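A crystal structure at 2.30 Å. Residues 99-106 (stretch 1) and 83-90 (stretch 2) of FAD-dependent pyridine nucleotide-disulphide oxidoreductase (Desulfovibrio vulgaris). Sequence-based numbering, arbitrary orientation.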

# COMPACT_ATOMS: atom_id res chain seq x y z
N VAL A 99 -39.32 -17.03 10.01
CA VAL A 99 -38.96 -16.03 11.01
C VAL A 99 -40.26 -15.38 11.47
O VAL A 99 -40.98 -14.83 10.64
CB VAL A 99 -38.10 -14.88 10.45
CG1 VAL A 99 -37.66 -14.01 11.57
CG2 VAL A 99 -36.91 -15.38 9.66
N GLU A 100 -40.54 -15.43 12.77
CA GLU A 100 -41.69 -14.71 13.33
C GLU A 100 -41.27 -13.27 13.64
O GLU A 100 -40.26 -13.03 14.30
CB GLU A 100 -42.24 -15.38 14.60
CG GLU A 100 -42.75 -16.82 14.44
CD GLU A 100 -43.24 -17.43 15.78
OE1 GLU A 100 -44.41 -17.84 15.85
OE2 GLU A 100 -42.47 -17.47 16.77
N ILE A 101 -42.03 -12.31 13.15
CA ILE A 101 -41.69 -10.92 13.35
C ILE A 101 -42.83 -10.20 14.06
O ILE A 101 -43.99 -10.65 14.01
CB ILE A 101 -41.33 -10.24 12.01
CG1 ILE A 101 -42.55 -10.10 11.09
CG2 ILE A 101 -40.23 -11.05 11.28
CD1 ILE A 101 -42.25 -9.44 9.74
N GLU A 102 -42.50 -9.09 14.73
CA GLU A 102 -43.51 -8.25 15.35
C GLU A 102 -43.20 -6.77 15.14
O GLU A 102 -42.12 -6.30 15.45
CB GLU A 102 -43.70 -8.61 16.83
CG GLU A 102 -42.90 -7.83 17.85
CD GLU A 102 -43.14 -8.32 19.28
OE1 GLU A 102 -42.74 -9.48 19.58
OE2 GLU A 102 -43.73 -7.54 20.09
N ASN A 103 -44.15 -6.07 14.54
CA ASN A 103 -44.16 -4.61 14.47
C ASN A 103 -44.32 -4.06 15.89
O ASN A 103 -45.25 -4.42 16.58
CB ASN A 103 -45.31 -4.17 13.57
CG ASN A 103 -45.26 -2.69 13.25
OD1 ASN A 103 -45.32 -1.85 14.14
ND2 ASN A 103 -45.15 -2.36 11.96
N LEU A 104 -43.40 -3.20 16.32
CA LEU A 104 -43.31 -2.78 17.73
C LEU A 104 -44.33 -1.69 18.14
O LEU A 104 -44.58 -1.48 19.33
CB LEU A 104 -41.88 -2.32 18.04
CG LEU A 104 -40.77 -3.39 17.93
CD1 LEU A 104 -39.42 -2.76 18.15
CD2 LEU A 104 -40.98 -4.52 18.93
N ARG A 105 -44.91 -1.02 17.15
CA ARG A 105 -45.88 0.06 17.34
C ARG A 105 -47.31 -0.46 17.43
O ARG A 105 -48.05 -0.13 18.37
CB ARG A 105 -45.79 1.05 16.17
CG ARG A 105 -44.77 2.14 16.35
CD ARG A 105 -44.84 3.21 15.25
NE ARG A 105 -44.08 4.40 15.65
CZ ARG A 105 -44.56 5.41 16.38
NH1 ARG A 105 -45.83 5.43 16.79
NH2 ARG A 105 -43.75 6.43 16.68
N THR A 106 -47.69 -1.25 16.42
CA THR A 106 -49.03 -1.82 16.30
C THR A 106 -49.18 -3.19 16.97
O THR A 106 -50.29 -3.61 17.30
CB THR A 106 -49.41 -1.97 14.81
OG1 THR A 106 -48.62 -3.00 14.22
CG2 THR A 106 -49.20 -0.67 14.05
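Stretch 2 83-90: ALVETRAH

The one salt bridge between the stretches lies at the end of the pairing: Arg-105 NE donates to Glu-86 OE2 at 3.0 Å, at the edge of the guanidinium, near its plane. Glu-86 has positive phi and psi (39/44), and its CA-to-CB bond points sideways, yet its long side chain brings the carboxylate to the arginine. Its backbone also serves, since Leu-104 N donates to Glu-86 O at 3.0 Å, almost linearly.

From there strand 87-90 runs antiparallel to strand 99-103, their N-to-C directions 146° apart. Glu-102 and Arg-88 form the hydrogen-bonded pair, with Glu-102 N to Arg-88 O at 2.8 Å and Arg-88 N to Glu-102 O at 3.0 Å; His-90 N to Glu-100 O, 2.7 Å, extends the ladder. Ile-101 faces Ala-89 between these bonds, and Asn-103 faces Thr-87 between the Glu-102/Arg-88 pair and the Leu-104 bond, each with CA atoms 4.3 Å apart. Both polar side chains serve their own stretch: Asn-103 OD1 accepts from Arg-105 N at 3.1 Å where the strand gives way to the turn, and Thr-87 OG1 donates to Val-85 O at 2.5 Å.

The side chains of these two pairs share one face of the sheet. There Ile-101 CD1 reaches Leu-84 CD1 at 3.5 Å, and small Ala-89 places CB 3.6 Å from Val-99 CG1, apolar groups suited to a largely buried surface. On the other face, Leu-104 CD1 packs on the aliphatic part of Arg-88, 3.7 Å from its CG, while the end of the arginine leads away.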

# COMPACT_ATOMS: atom_id res chain seq x y z
N ALA A 83 -39.20 -3.51 2.70
CA ALA A 83 -38.48 -2.99 3.88
C ALA A 83 -39.40 -2.69 5.06
O ALA A 83 -40.13 -1.70 5.03
CB ALA A 83 -37.70 -1.73 3.51
N LEU A 84 -39.35 -3.51 6.10
CA LEU A 84 -40.20 -3.36 7.27
C LEU A 84 -39.43 -2.65 8.37
O LEU A 84 -38.51 -3.23 8.95
CB LEU A 84 -40.67 -4.73 7.77
CG LEU A 84 -41.40 -5.60 6.73
CD1 LEU A 84 -41.58 -7.04 7.23
CD2 LEU A 84 -42.72 -4.95 6.37
N VAL A 85 -39.80 -1.41 8.65
CA VAL A 85 -39.19 -0.66 9.75
C VAL A 85 -39.92 -0.88 11.08
O VAL A 85 -40.99 -1.48 11.14
CB VAL A 85 -39.09 0.85 9.43
CG1 VAL A 85 -38.19 1.06 8.20
CG2 VAL A 85 -40.49 1.47 9.23
N GLU A 86 -39.30 -0.40 12.16
CA GLU A 86 -39.79 -0.63 13.52
C GLU A 86 -40.35 -2.05 13.72
O GLU A 86 -41.41 -2.23 14.34
CB GLU A 86 -40.82 0.45 13.90
CG GLU A 86 -40.24 1.87 13.86
CD GLU A 86 -41.10 2.90 14.61
OE1 GLU A 86 -41.12 2.87 15.87
OE2 GLU A 86 -41.73 3.76 13.95
N THR A 87 -39.62 -3.04 13.21
CA THR A 87 -40.04 -4.44 13.20
C THR A 87 -38.93 -5.30 13.77
O THR A 87 -37.77 -5.10 13.43
CB THR A 87 -40.31 -4.91 11.76
OG1 THR A 87 -41.20 -3.99 11.13
CG2 THR A 87 -40.91 -6.26 11.74
N ARG A 88 -39.29 -6.27 14.60
CA ARG A 88 -38.33 -7.18 15.23
C ARG A 88 -38.54 -8.63 14.88
O ARG A 88 -39.66 -9.10 14.90
CB ARG A 88 -38.44 -7.11 16.75
CG ARG A 88 -37.77 -5.92 17.34
CD ARG A 88 -37.47 -6.09 18.81
NE ARG A 88 -36.02 -6.17 19.05
CZ ARG A 88 -35.39 -7.20 19.59
NH1 ARG A 88 -36.07 -8.29 19.98
NH2 ARG A 88 -34.08 -7.15 19.76
N ALA A 89 -37.46 -9.35 14.59
CA ALA A 89 -37.54 -10.80 14.50
C ALA A 89 -37.57 -11.30 15.93
O ALA A 89 -36.81 -10.82 16.77
CB ALA A 89 -36.36 -11.39 13.75
N HIS A 90 -38.47 -12.23 16.21
CA HIS A 90 -38.66 -12.74 17.57
C HIS A 90 -37.99 -14.09 17.69
O HIS A 90 -37.39 -14.38 18.71
CB HIS A 90 -40.16 -12.83 17.92
CG HIS A 90 -40.46 -13.71 19.10
ND1 HIS A 90 -41.01 -14.97 18.96
CD2 HIS A 90 -40.32 -13.50 20.43
CE1 HIS A 90 -41.16 -15.51 20.15
NE2 HIS A 90 -40.75 -14.65 21.06